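Local coordinates for protein delta (PDB 3ZH9) that probably acts, as the delta subunit of the bacterial clamp loader, as the wrench that opens the beta sliding clamp for loading onto primed DNA, at residues A[78-83]-A[115-120]; A[17-22]-A[138-143]; A[52-57]-A[95-100]. All coordinates share one frame; numbering follows the deposited sequence.

Interaction 1. Residues A[78-83]-A[115-120]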
ATOM      1  N   VAL A  78     -12.123  19.947   5.246  1.00 36.85           N
ATOM      2  CA  VAL A  78     -12.823  19.056   6.155  1.00 34.19           C
ATOM      3  C   VAL A  78     -12.680  17.631   5.649  1.00 38.28           C
ATOM      4  O   VAL A  78     -13.094  17.314   4.528  1.00 36.90           O
ATOM      5  CB  VAL A  78     -14.326  19.396   6.292  1.00 40.26           C
ATOM      6  CG1 VAL A  78     -15.050  18.282   7.050  1.00 40.89           C
ATOM      7  CG2 VAL A  78     -14.533  20.759   6.978  1.00 41.59           C
ATOM      8  N   ILE A  79     -12.073  16.781   6.469  1.00 35.96           N
ATOM      9  CA  ILE A  79     -11.821  15.401   6.084  1.00 40.39           C
ATOM     10  C   ILE A  79     -12.699  14.456   6.892  1.00 41.24           C
ATOM     11  O   ILE A  79     -12.781  14.546   8.122  1.00 44.27           O
ATOM     12  CB  ILE A  79     -10.333  15.056   6.259  1.00 43.71           C
ATOM     13  CG1 ILE A  79      -9.484  15.982   5.389  1.00 40.91           C
ATOM     14  CG2 ILE A  79     -10.062  13.596   5.926  1.00 37.74           C
ATOM     15  CD1 ILE A  79      -8.020  15.855   5.649  1.00 42.35           C
ATOM     16  N   VAL A  80     -13.371  13.564   6.181  1.00 39.72           N
ATOM     17  CA  VAL A  80     -14.316  12.639   6.783  1.00 37.30           C
ATOM     18  C   VAL A  80     -13.953  11.217   6.399  1.00 41.44           C
ATOM     19  O   VAL A  80     -14.202  10.787   5.265  1.00 39.68           O
ATOM     20  CB  VAL A  80     -15.757  12.947   6.328  1.00 40.99           C
ATOM     21  CG1 VAL A  80     -16.716  11.963   6.931  1.00 44.02           C
ATOM     22  CG2 VAL A  80     -16.133  14.348   6.729  1.00 48.01           C
ATOM     23  N   LYS A  81     -13.352  10.488   7.338  1.00 42.29           N
ATOM     24  CA  LYS A  81     -12.909   9.118   7.071  1.00 44.11           C
ATOM     25  C   LYS A  81     -13.976   8.060   7.356  1.00 46.47           C
ATOM     26  O   LYS A  81     -14.820   8.233   8.244  1.00 44.04           O
ATOM     27  CB  LYS A  81     -11.662   8.790   7.893  1.00 46.63           C
ATOM     28  CG  LYS A  81     -10.477   9.716   7.665  1.00 50.28           C
ATOM     29  CD  LYS A  81      -9.339   9.336   8.606  1.00 62.85           C
ATOM     30  CE  LYS A  81      -8.167  10.292   8.497  1.00 66.02           C
ATOM     31  NZ  LYS A  81      -7.245  10.136   9.660  1.00 69.58           N
ATOM     32  N   ASN A  82     -13.913   6.965   6.597  1.00 45.04           N
ATOM     33  CA  ASN A  82     -14.665   5.731   6.868  1.00 45.56           C
ATOM     34  C   ASN A  82     -16.190   5.801   6.786  1.00 50.40           C
ATOM     35  O   ASN A  82     -16.878   5.459   7.750  1.00 49.11           O
ATOM     36  CB  ASN A  82     -14.272   5.137   8.224  1.00 49.76           C
ATOM     37  CG  ASN A  82     -12.783   4.896   8.346  1.00 54.37           C
ATOM     38  OD1 ASN A  82     -12.203   5.092   9.415  1.00 64.06           O
ATOM     39  ND2 ASN A  82     -12.154   4.481   7.257  1.00 41.80           N
ATOM     40  N   PRO A  83     -16.721   6.238   5.636  1.00 46.33           N
ATOM     41  CA  PRO A  83     -18.166   6.159   5.402  1.00 48.33           C
ATOM     42  C   PRO A  83     -18.580   4.730   5.047  1.00 47.23           C
ATOM     43  O   PRO A  83     -18.913   4.456   3.894  1.00 42.54           O
ATOM     44  CB  PRO A  83     -18.379   7.109   4.214  1.00 42.30           C
ATOM     45  CG  PRO A  83     -17.079   7.110   3.502  1.00 40.92           C
ATOM     46  CD  PRO A  83     -16.019   6.951   4.556  1.00 47.29           C
ATOM     47  N   PHE A 115     -14.354  19.559   0.975  1.00 31.64           N
ATOM     48  CA  PHE A 115     -14.870  18.432   1.757  1.00 28.87           C
ATOM     49  C   PHE A 115     -14.385  17.117   1.123  1.00 35.04           C
ATOM     50  O   PHE A 115     -14.724  16.810  -0.032  1.00 34.90           O
ATOM     51  CB  PHE A 115     -16.400  18.485   1.731  1.00 28.48           C
ATOM     52  CG  PHE A 115     -17.075  17.552   2.692  1.00 39.76           C
ATOM     53  CD1 PHE A 115     -17.375  16.242   2.317  1.00 41.25           C
ATOM     54  CD2 PHE A 115     -17.449  17.991   3.967  1.00 36.10           C
ATOM     55  CE1 PHE A 115     -18.017  15.376   3.207  1.00 40.38           C
ATOM     56  CE2 PHE A 115     -18.088  17.137   4.849  1.00 38.27           C
ATOM     57  CZ  PHE A 115     -18.376  15.827   4.470  1.00 35.98           C
ATOM     58  N   VAL A 116     -13.593  16.349   1.865  1.00 34.49           N
ATOM     59  CA  VAL A 116     -13.062  15.089   1.345  1.00 34.19           C
ATOM     60  C   VAL A 116     -13.571  13.867   2.118  1.00 37.09           C
ATOM     61  O   VAL A 116     -13.372  13.738   3.331  1.00 34.26           O
ATOM     62  CB  VAL A 116     -11.521  15.086   1.317  1.00 41.02           C
ATOM     63  CG1 VAL A 116     -10.996  16.409   0.770  1.00 28.88           C
ATOM     64  CG2 VAL A 116     -10.983  14.884   2.696  1.00 65.14           C
ATOM     65  N   LEU A 117     -14.275  12.994   1.411  1.00 34.34           N
ATOM     66  CA  LEU A 117     -14.604  11.676   1.933  1.00 33.31           C
ATOM     67  C   LEU A 117     -13.455  10.733   1.619  1.00 39.16           C
ATOM     68  O   LEU A 117     -13.102  10.538   0.455  1.00 35.20           O
ATOM     69  CB  LEU A 117     -15.860  11.135   1.271  1.00 38.74           C
ATOM     70  CG  LEU A 117     -17.155  11.585   1.917  1.00 54.53           C
ATOM     71  CD1 LEU A 117     -18.324  11.261   1.006  1.00 57.85           C
ATOM     72  CD2 LEU A 117     -17.289  10.895   3.277  1.00 48.85           C
ATOM     73  N   LEU A 118     -12.886  10.141   2.660  1.00 40.66           N
ATOM     74  CA  LEU A 118     -11.851   9.136   2.494  1.00 44.91           C
ATOM     75  C   LEU A 118     -12.464   7.776   2.842  1.00 43.03           C
ATOM     76  O   LEU A 118     -12.770   7.504   4.005  1.00 44.53           O
ATOM     77  CB  LEU A 118     -10.658   9.472   3.385  1.00 51.96           C
ATOM     78  CG  LEU A 118      -9.404   8.632   3.177  1.00 66.94           C
ATOM     79  CD1 LEU A 118      -9.076   8.542   1.701  1.00 68.10           C
ATOM     80  CD2 LEU A 118      -8.243   9.227   3.960  1.00 73.23           C
ATOM     81  N   ALA A 119     -12.683   6.950   1.825  1.00 38.19           N
ATOM     82  CA  ALA A 119     -13.425   5.703   1.976  1.00 42.24           C
ATOM     83  C   ALA A 119     -12.582   4.532   1.500  1.00 43.49           C
ATOM     84  O   ALA A 119     -12.631   4.174   0.333  1.00 46.96           O
ATOM     85  CB  ALA A 119     -14.721   5.760   1.189  1.00 37.38           C
ATOM     86  N   PRO A 120     -11.811   3.930   2.412  1.00 41.17           N
ATOM     87  CA  PRO A 120     -10.791   2.942   2.059  1.00 43.41           C
ATOM     88  C   PRO A 120     -11.377   1.567   1.732  1.00 47.56           C
ATOM     89  O   PRO A 120     -10.932   0.581   2.297  1.00 48.12           O
ATOM     90  CB  PRO A 120      -9.969   2.844   3.345  1.00 42.79           C
ATOM     91  CG  PRO A 120     -10.994   3.057   4.437  1.00 37.80           C
ATOM     92  CD  PRO A 120     -11.900   4.142   3.873  1.00 36.45           C
TER
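Ile-79 and Val-116 run alongside each other on one face of the sheet and meet through CG1 of the isoleucine and CG2 of the valine at 3.3 Å, a close-packed pair of carbons. A chi1 of -44° sets Val-116 CG1 anti to the carbonyl carbon and leaves CG2 between the backbone N and that carbon, facing the isoleucine; CB and CG2 of Ile-79 touch it too. Further along the same face Lys-81 pairs with Leu-118, but the lysine runs out extended, its amine leading away from the neighbouring strand. Val-32 of helix 25-39 covers Ile-79 and Leu-118 on this side.

The other face carries Val-78, Val-80, Phe-115 and Leu-117. Phe-115 has CG anti to the backbone N (chi1 -169°), and its ring leans to the first strand, where Val-80 CG2 meets CZ at 3.5 Å and Val-78 CG1 reaches CD2 at 3.9 Å, both obliquely to the ring. The other branch of Val-80, CG1, lies alongside Leu-117 CD2 at 3.8 Å. Helix 59-66 packs over Val-78, Val-80 and Phe-115.

The two strands are parallel neighbours joined by a beta-alpha-beta crossover through helix 99-107, within the P-loop NTPase-related part of the subunit. Four backbone bonds stitch them: Val-116 N to Val-78 O, Val-80 N to Val-116 O, Leu-118 N to Val-80 O and Asn-82 N to Leu-118 O. The third donor stands above the carbonyl plane of Val-80, 37° out of it.

Beyond the last strand pair the chain turns at Asn-82, and Pro-83 folds back toward the second strand. Its CG touches Ala-119 CB at 3.6 Å and also Leu-117 CD2, while its CD rests against Leu-118 O at 3.3 Å.

Interaction 2. Residues A[17-22]-A[138-143]; sequences VYCLYG and AFMMEA
Val-17 to Tyr-21 and Phe-139 to Glu-142 run parallel, their axes 4.7 Å apart at 16°, with five backbone hydrogen bonds alternating in direction from Phe-139 N to Val-17 O through to Ala-143 N to Tyr-21 O, the last 2.7 Å long. Tyr-18 and Phe-139 lie side by side on one face. Their ring planes are inclined by only 17° but displaced, centroids 5.5 Å apart, with little stacking; contact is made by Tyr-18 CE2 on Phe-139 CD2 at 3.6 Å and by Tyr-18 CD2 on Phe-139 CB. The tyrosine OH bonds to His-15 N, just before the strand. Next on this face the side chains of Leu-20 and Met-141 cross, CD2 of the leucine 4.0 Å from CB of the methionine; helix 25-39 covers both, and helix 2-10 also covers Met-141.

On the opposite face Met-140 folds twice along its chain, bringing SD to 3.7 Å from Cys-19 CB and CE near both Cys-19 SG and Tyr-21 CE1. Tyr-21 places CG between its backbone N and carbonyl carbon (chi1 72°), and its ring then extends over the edge strand. Glu-142 CB sits over one ring face, 3.9 Å from the centroid, in a CH-pi contact; Tyr-21 CD1 lies 3.4 Å from Met-141 O. Gly-22 has a positive phi, and its backbone shape, which would press a CB against Tyr-21 O, suits glycine.

Strand 139-142 is the outermost strand at this side of the five-stranded parallel sheet. Main-chain bonds thus set its register, while apolar and CH-pi packing joins the side chains on both faces without a salt bridge, even Glu-142 meeting Tyr-21 through CB and CG.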
ATOM      1  N   VAL A  17     -15.948  19.117  -3.290  1.00 27.54           N
ATOM      2  CA  VAL A  17     -16.217  17.770  -2.769  1.00 30.98           C
ATOM      3  C   VAL A  17     -15.377  16.709  -3.504  1.00 30.22           C
ATOM      4  O   VAL A  17     -15.401  16.619  -4.750  1.00 25.17           O
ATOM      5  CB  VAL A  17     -17.720  17.383  -2.883  1.00 28.77           C
ATOM      6  CG1 VAL A  17     -17.973  16.018  -2.277  1.00 23.31           C
ATOM      7  CG2 VAL A  17     -18.623  18.422  -2.229  1.00 29.04           C
ATOM      8  N   TYR A  18     -14.632  15.919  -2.730  1.00 25.74           N
ATOM      9  CA  TYR A  18     -13.912  14.749  -3.268  1.00 27.24           C
ATOM     10  C   TYR A  18     -14.365  13.490  -2.564  1.00 31.62           C
ATOM     11  O   TYR A  18     -14.726  13.511  -1.383  1.00 36.10           O
ATOM     12  CB  TYR A  18     -12.402  14.846  -3.064  1.00 32.24           C
ATOM     13  CG  TYR A  18     -11.734  15.945  -3.835  1.00 29.99           C
ATOM     14  CD1 TYR A  18     -11.780  17.260  -3.380  1.00 28.18           C
ATOM     15  CD2 TYR A  18     -11.069  15.676  -5.026  1.00 28.34           C
ATOM     16  CE1 TYR A  18     -11.159  18.273  -4.068  1.00 34.90           C
ATOM     17  CE2 TYR A  18     -10.461  16.692  -5.745  1.00 26.92           C
ATOM     18  CZ  TYR A  18     -10.496  17.988  -5.251  1.00 28.83           C
ATOM     19  OH  TYR A  18      -9.893  19.009  -5.942  1.00 28.06           O
ATOM     20  N   CYS A  19     -14.331  12.388  -3.299  1.00 24.28           N
ATOM     21  CA  CYS A  19     -14.501  11.085  -2.711  1.00 27.71           C
ATOM     22  C   CYS A  19     -13.335  10.219  -3.152  1.00 29.78           C
ATOM     23  O   CYS A  19     -13.221   9.828  -4.336  1.00 31.73           O
ATOM     24  CB  CYS A  19     -15.843  10.453  -3.100  1.00 31.41           C
ATOM     25  SG  CYS A  19     -16.086   8.821  -2.307  1.00 40.72           S
ATOM     26  N   LEU A  20     -12.451   9.951  -2.202  1.00 31.75           N
ATOM     27  CA  LEU A  20     -11.256   9.164  -2.468  1.00 34.14           C
ATOM     28  C   LEU A  20     -11.519   7.763  -1.923  1.00 42.00           C
ATOM     29  O   LEU A  20     -11.808   7.589  -0.733  1.00 33.91           O
ATOM     30  CB  LEU A  20     -10.032   9.789  -1.782  1.00 36.43           C
ATOM     31  CG  LEU A  20      -9.903  11.324  -1.808  1.00 35.98           C
ATOM     32  CD1 LEU A  20      -8.627  11.807  -1.095  1.00 35.21           C
ATOM     33  CD2 LEU A  20      -9.943  11.860  -3.218  1.00 29.27           C
ATOM     34  N   TYR A  21     -11.455   6.765  -2.791  1.00 37.43           N
ATOM     35  CA  TYR A  21     -11.764   5.404  -2.367  1.00 35.99           C
ATOM     36  C   TYR A  21     -10.789   4.392  -2.965  1.00 33.27           C
ATOM     37  O   TYR A  21      -9.942   4.737  -3.789  1.00 37.63           O
ATOM     38  CB  TYR A  21     -13.217   5.038  -2.701  1.00 30.93           C
ATOM     39  CG  TYR A  21     -13.464   4.825  -4.184  1.00 31.25           C
ATOM     40  CD1 TYR A  21     -13.642   5.904  -5.035  1.00 28.50           C
ATOM     41  CD2 TYR A  21     -13.510   3.540  -4.727  1.00 35.09           C
ATOM     42  CE1 TYR A  21     -13.864   5.715  -6.404  1.00 34.85           C
ATOM     43  CE2 TYR A  21     -13.733   3.335  -6.089  1.00 33.63           C
ATOM     44  CZ  TYR A  21     -13.905   4.430  -6.918  1.00 37.78           C
ATOM     45  OH  TYR A  21     -14.114   4.256  -8.259  1.00 38.29           O
ATOM     46  N   GLY A  22     -10.906   3.143  -2.534  1.00 40.86           N
ATOM     47  CA  GLY A  22      -9.963   2.109  -2.929  1.00 31.46           C
ATOM     48  C   GLY A  22      -9.144   1.687  -1.733  1.00 39.13           C
ATOM     49  O   GLY A  22      -9.108   2.377  -0.700  1.00 39.48           O
ATOM     50  N   ALA A 138     -19.405  14.646  -6.517  1.00 31.70           N
ATOM     51  CA  ALA A 138     -18.035  14.590  -6.020  1.00 25.04           C
ATOM     52  C   ALA A 138     -17.037  14.283  -7.138  1.00 31.52           C
ATOM     53  O   ALA A 138     -17.383  13.633  -8.114  1.00 31.51           O
ATOM     54  CB  ALA A 138     -17.911  13.565  -4.896  1.00 27.86           C
ATOM     55  N   PHE A 139     -15.810  14.778  -6.986  1.00 32.03           N
ATOM     56  CA  PHE A 139     -14.663  14.327  -7.771  1.00 30.50           C
ATOM     57  C   PHE A 139     -14.251  12.979  -7.207  1.00 26.47           C
ATOM     58  O   PHE A 139     -13.659  12.898  -6.124  1.00 27.82           O
ATOM     59  CB  PHE A 139     -13.493  15.328  -7.665  1.00 36.55           C
ATOM     60  CG  PHE A 139     -12.387  15.121  -8.695  1.00 53.63           C
ATOM     61  CD1 PHE A 139     -12.086  13.856  -9.201  1.00 61.16           C
ATOM     62  CD2 PHE A 139     -11.631  16.209  -9.147  1.00 62.05           C
ATOM     63  CE1 PHE A 139     -11.058  13.684 -10.152  1.00 62.32           C
ATOM     64  CE2 PHE A 139     -10.602  16.051 -10.098  1.00 58.34           C
ATOM     65  CZ  PHE A 139     -10.318  14.785 -10.599  1.00 58.43           C
ATOM     66  N   MET A 140     -14.558  11.925  -7.950  1.00 30.24           N
ATOM     67  CA  MET A 140     -14.280  10.551  -7.520  1.00 34.33           C
ATOM     68  C   MET A 140     -12.853  10.216  -7.913  1.00 32.99           C
ATOM     69  O   MET A 140     -12.416  10.564  -8.996  1.00 34.05           O
ATOM     70  CB  MET A 140     -15.219   9.553  -8.219  1.00 28.33           C
ATOM     71  CG  MET A 140     -16.714   9.830  -8.073  1.00 34.49           C
ATOM     72  SD  MET A 140     -17.345   9.599  -6.387  1.00 43.29           S
ATOM     73  CE  MET A 140     -16.898   7.902  -6.012  1.00 31.62           C
ATOM     74  N   MET A 141     -12.127   9.556  -7.027  1.00 32.83           N
ATOM     75  CA  MET A 141     -10.790   9.095  -7.349  1.00 30.06           C
ATOM     76  C   MET A 141     -10.595   7.726  -6.742  1.00 34.98           C
ATOM     77  O   MET A 141     -10.737   7.530  -5.534  1.00 35.17           O
ATOM     78  CB  MET A 141      -9.744  10.056  -6.810  1.00 25.92           C
ATOM     79  CG  MET A 141      -8.333   9.715  -7.234  1.00 27.76           C
ATOM     80  SD  MET A 141      -7.092  10.283  -6.045  1.00 38.24           S
ATOM     81  CE  MET A 141      -7.233   9.117  -4.686  1.00 38.54           C
ATOM     82  N   GLU A 142     -10.276   6.763  -7.580  1.00 36.16           N
ATOM     83  CA  GLU A 142     -10.041   5.427  -7.070  1.00 38.28           C
ATOM     84  C   GLU A 142      -8.551   5.158  -6.937  1.00 38.45           C
ATOM     85  O   GLU A 142      -7.813   5.315  -7.907  1.00 43.02           O
ATOM     86  CB  GLU A 142     -10.656   4.398  -8.005  1.00 31.79           C
ATOM     87  CG  GLU A 142     -10.366   2.987  -7.581  1.00 37.62           C
ATOM     88  CD  GLU A 142     -10.836   1.991  -8.608  1.00 44.32           C
ATOM     89  OE1 GLU A 142     -10.741   2.300  -9.814  1.00 52.38           O
ATOM     90  OE2 GLU A 142     -11.302   0.908  -8.207  1.00 47.30           O
ATOM     91  N   ALA A 143      -8.113   4.750  -5.745  1.00 35.96           N
ATOM     92  CA  ALA A 143      -6.742   4.268  -5.566  1.00 40.32           C
ATOM     93  C   ALA A 143      -6.748   2.752  -5.363  1.00 44.30           C
ATOM     94  O   ALA A 143      -6.704   2.261  -4.229  1.00 40.13           O
ATOM     95  CB  ALA A 143      -6.073   4.955  -4.388  1.00 38.68           C
TER

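Interaction 3. Residues A[52-57]-A[95-100]; sequences FDLEED and IEHNVS
His-97 gives the hydrogen bond of this contact: NE2 donates to Leu-54 O at 2.7 Å. The acceptor lies almost in the imidazole plane, and the donor sits in the carbonyl plane on a lone pair, although the bond is bent, with 145° at the hydrogen. CG of His-97 is anti to the carbonyl carbon (chi1 -66°), and chi2 of -77° sets the turn of the ring, whose CE1-NE2 edge faces the turn formed by 52-57. Asp-57 O also lies at that edge, 3.0 Å from His-97 CE1, so two backbone oxygens face neighbouring ring atoms.

Van der Waals contact is slight. Leu-54 crosses the imidazole obliquely, its CB 3.6 Å from His-97 NE2 and its CD2 3.8 Å from His-97 CE1. Ile-95 extends CD1 over the peptide after Glu-56, 3.6 Å from Glu-56 C. Within its own segment, Ile-95 CG2 lies above one face of the His-97 ring, toward the rim.

Bonds within 52-57 shape the turn that receives the histidine. Asp-53 OD1 accepts from Glu-55 N, forming an Asx turn; Asp-53 O takes the N-H groups of both Glu-56 and Asp-57; and Asp-57 OD2 accepts from Asp-53 N at 2.8 Å.

At the surface, the contact joins the end of edge strand 49-53, whose Phe-52 and Leu-54 bond through the backbone to Lys-81 of strand 76-81, to the loop entering helix 99-107. Asn-98 is the N-cap of that helix, its OD1 accepting from Ser-100 OG. Leu-59 of helix 59-66 touches His-97, and Tyr-84 OH bonds to Ile-95 O.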
ATOM      1  N   PHE A  52     -12.445  14.047  10.742  1.00 43.24           N
ATOM      2  CA  PHE A  52     -13.385  13.213  11.476  1.00 45.06           C
ATOM      3  C   PHE A  52     -13.244  11.751  11.060  1.00 50.49           C
ATOM      4  O   PHE A  52     -12.819  11.456   9.945  1.00 50.01           O
ATOM      5  CB  PHE A  52     -14.821  13.696  11.236  1.00 45.64           C
ATOM      6  CG  PHE A  52     -15.059  15.127  11.657  1.00 46.98           C
ATOM      7  CD1 PHE A  52     -14.741  16.183  10.803  1.00 37.35           C
ATOM      8  CD2 PHE A  52     -15.596  15.415  12.907  1.00 42.91           C
ATOM      9  CE1 PHE A  52     -14.957  17.493  11.184  1.00 39.22           C
ATOM     10  CE2 PHE A  52     -15.815  16.731  13.297  1.00 51.12           C
ATOM     11  CZ  PHE A  52     -15.495  17.772  12.433  1.00 47.58           C
ATOM     12  N   ASP A  53     -13.602  10.841  11.962  1.00 51.02           N
ATOM     13  CA  ASP A  53     -13.633   9.409  11.657  1.00 49.82           C
ATOM     14  C   ASP A  53     -15.041   8.897  11.963  1.00 50.07           C
ATOM     15  O   ASP A  53     -15.460   8.862  13.118  1.00 52.79           O
ATOM     16  CB  ASP A  53     -12.570   8.674  12.487  1.00 42.81           C
ATOM     17  CG  ASP A  53     -12.454   7.196  12.140  1.00 53.64           C
ATOM     18  OD1 ASP A  53     -13.411   6.616  11.578  1.00 50.49           O
ATOM     19  OD2 ASP A  53     -11.395   6.611  12.447  1.00 56.21           O
ATOM     20  N   LEU A  54     -15.780   8.513  10.930  1.00 49.03           N
ATOM     21  CA  LEU A  54     -17.174   8.133  11.116  1.00 49.41           C
ATOM     22  C   LEU A  54     -17.352   6.823  11.895  1.00 53.39           C
ATOM     23  O   LEU A  54     -18.478   6.417  12.188  1.00 58.79           O
ATOM     24  CB  LEU A  54     -17.897   8.072   9.770  1.00 49.90           C
ATOM     25  CG  LEU A  54     -17.967   9.416   9.046  1.00 50.60           C
ATOM     26  CD1 LEU A  54     -18.795   9.302   7.763  1.00 46.28           C
ATOM     27  CD2 LEU A  54     -18.537  10.502   9.983  1.00 40.55           C
ATOM     28  N   GLU A  55     -16.246   6.163  12.224  1.00 44.64           N
ATOM     29  CA  GLU A  55     -16.302   5.017  13.119  1.00 55.91           C
ATOM     30  C   GLU A  55     -16.709   5.466  14.520  1.00 56.65           C
ATOM     31  O   GLU A  55     -17.272   4.687  15.286  1.00 56.54           O
ATOM     32  CB  GLU A  55     -14.945   4.317  13.197  1.00 62.10           C
ATOM     33  CG  GLU A  55     -14.431   3.775  11.876  1.00 77.26           C
ATOM     34  CD  GLU A  55     -15.101   2.478  11.456  1.00 85.44           C
ATOM     35  OE1 GLU A  55     -16.174   2.141  12.005  1.00 88.03           O
ATOM     36  OE2 GLU A  55     -14.542   1.791  10.573  1.00 83.26           O
ATOM     37  N   GLU A  56     -16.269   6.664  14.892  1.00 52.94           N
ATOM     38  CA  GLU A  56     -16.506   7.206  16.225  1.00 60.51           C
ATOM     39  C   GLU A  56     -17.082   8.619  16.336  1.00 57.94           C
ATOM     40  O   GLU A  56     -17.463   9.037  17.419  1.00 57.92           O
ATOM     41  CB  GLU A  56     -15.194   7.186  16.990  1.00 59.77           C
ATOM     42  CG  GLU A  56     -14.183   8.133  16.426  1.00 64.90           C
ATOM     43  CD  GLU A  56     -12.823   7.919  17.006  1.00 76.59           C
ATOM     44  OE1 GLU A  56     -12.647   6.917  17.715  1.00 83.11           O
ATOM     45  OE2 GLU A  56     -11.929   8.746  16.758  1.00 79.96           O
ATOM     46  N   ASP A  57     -17.123   9.357  15.235  1.00 48.80           N
ATOM     47  CA  ASP A  57     -17.541  10.762  15.254  1.00 46.62           C
ATOM     48  C   ASP A  57     -18.853  10.953  14.518  1.00 50.77           C
ATOM     49  O   ASP A  57     -19.153  10.212  13.582  1.00 55.64           O
ATOM     50  CB  ASP A  57     -16.477  11.658  14.619  1.00 44.06           C
ATOM     51  CG  ASP A  57     -15.131  11.520  15.282  1.00 54.61           C
ATOM     52  OD1 ASP A  57     -15.098  11.181  16.484  1.00 57.63           O
ATOM     53  OD2 ASP A  57     -14.110  11.758  14.604  1.00 53.71           O
ATOM     54  N   ILE A  95     -22.175   3.343  14.698  1.00 79.63           N
ATOM     55  CA  ILE A  95     -23.032   4.533  14.755  1.00 82.00           C
ATOM     56  C   ILE A  95     -24.031   4.622  13.597  1.00 83.77           C
ATOM     57  O   ILE A  95     -23.688   4.355  12.443  1.00 79.76           O
ATOM     58  CB  ILE A  95     -22.183   5.837  14.731  1.00 70.65           C
ATOM     59  CG1 ILE A  95     -21.125   5.822  15.839  1.00 68.75           C
ATOM     60  CG2 ILE A  95     -23.074   7.076  14.841  1.00 66.13           C
ATOM     61  CD1 ILE A  95     -20.287   7.084  15.907  1.00 62.07           C
ATOM     62  N   GLU A  96     -25.262   5.014  13.908  1.00 86.11           N
ATOM     63  CA  GLU A  96     -26.283   5.219  12.888  1.00 86.40           C
ATOM     64  C   GLU A  96     -26.299   6.680  12.457  1.00 88.25           C
ATOM     65  O   GLU A  96     -26.983   7.506  13.061  1.00 95.02           O
ATOM     66  CB  GLU A  96     -27.661   4.801  13.412  1.00 92.66           C
ATOM     67  N   HIS A  97     -25.548   6.987  11.404  1.00 86.85           N
ATOM     68  CA  HIS A  97     -25.324   8.366  10.976  1.00 80.61           C
ATOM     69  C   HIS A  97     -26.514   9.017  10.281  1.00 85.02           C
ATOM     70  O   HIS A  97     -27.522   8.370  10.002  1.00 87.46           O
ATOM     71  CB  HIS A  97     -24.109   8.439  10.049  1.00 68.07           C
ATOM     72  CG  HIS A  97     -22.813   8.113  10.722  1.00 58.58           C
ATOM     73  ND1 HIS A  97     -22.158   9.003  11.546  1.00 50.94           N
ATOM     74  CD2 HIS A  97     -22.044   6.998  10.684  1.00 56.36           C
ATOM     75  CE1 HIS A  97     -21.045   8.447  11.992  1.00 54.97           C
ATOM     76  NE2 HIS A  97     -20.950   7.232  11.480  1.00 54.06           N
ATOM     77  N   ASN A  98     -26.385  10.319  10.051  1.00 82.49           N
ATOM     78  CA  ASN A  98     -27.338  11.118   9.301  1.00 75.53           C
ATOM     79  C   ASN A  98     -26.937  11.234   7.838  1.00 71.28           C
ATOM     80  O   ASN A  98     -26.503  12.292   7.406  1.00 66.61           O
ATOM     81  CB  ASN A  98     -27.419  12.509   9.910  1.00 84.65           C
ATOM     82  CG  ASN A  98     -28.536  13.332   9.329  1.00 86.47           C
ATOM     83  OD1 ASN A  98     -29.412  12.814   8.648  1.00 87.21           O
ATOM     84  ND2 ASN A  98     -28.516  14.621   9.607  1.00 85.14           N
ATOM     85  N   VAL A  99     -27.081  10.165   7.073  1.00 69.14           N
ATOM     86  CA  VAL A  99     -26.661  10.160   5.681  1.00 68.04           C
ATOM     87  C   VAL A  99     -27.382  11.223   4.850  1.00 62.50           C
ATOM     88  O   VAL A  99     -26.771  11.863   4.003  1.00 64.43           O
ATOM     89  CB  VAL A  99     -26.839   8.767   5.058  1.00 67.79           C
ATOM     90  CG1 VAL A  99     -26.800   8.840   3.547  1.00 69.96           C
ATOM     91  CG2 VAL A  99     -25.773   7.828   5.587  1.00 66.74           C
ATOM     92  N   SER A 100     -28.670  11.426   5.110  1.00 64.69           N
ATOM     93  CA  SER A 100     -29.470  12.369   4.320  1.00 67.55           C
ATOM     94  C   SER A 100     -28.931  13.808   4.357  1.00 60.45           C
ATOM     95  O   SER A 100     -29.006  14.536   3.370  1.00 62.44           O
ATOM     96  CB  SER A 100     -30.939  12.338   4.760  1.00 73.40           C
ATOM     97  OG  SER A 100     -31.086  12.774   6.103  1.00 75.17           O
TER

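From the N terminus, strand 17-21 takes the place beside the outermost strand of the parallel sheet and pairs with 138-143 more than a hundred residues later, so interaction 2 closes the longest loop and encloses both others. Within it, 52-57 ends edge strand 49-53 and 78-83 ends the next strand; 95-100 then closes interaction 3, and 115-120 closes interaction 1. These two cross, their segments alternating along the chain. Interactions 1 and 2 touch where strands 113-119 and 17-21 pair, Ala-119 N lying 2.8 Å from Leu-20 O. Interactions 1 and 3 meet through strands 76-81 and 49-53. Interactions 2 and 3, about 18 Å apart between centres, lie toward the two opposite edges of the sheet, strands 139-142 and 49-53.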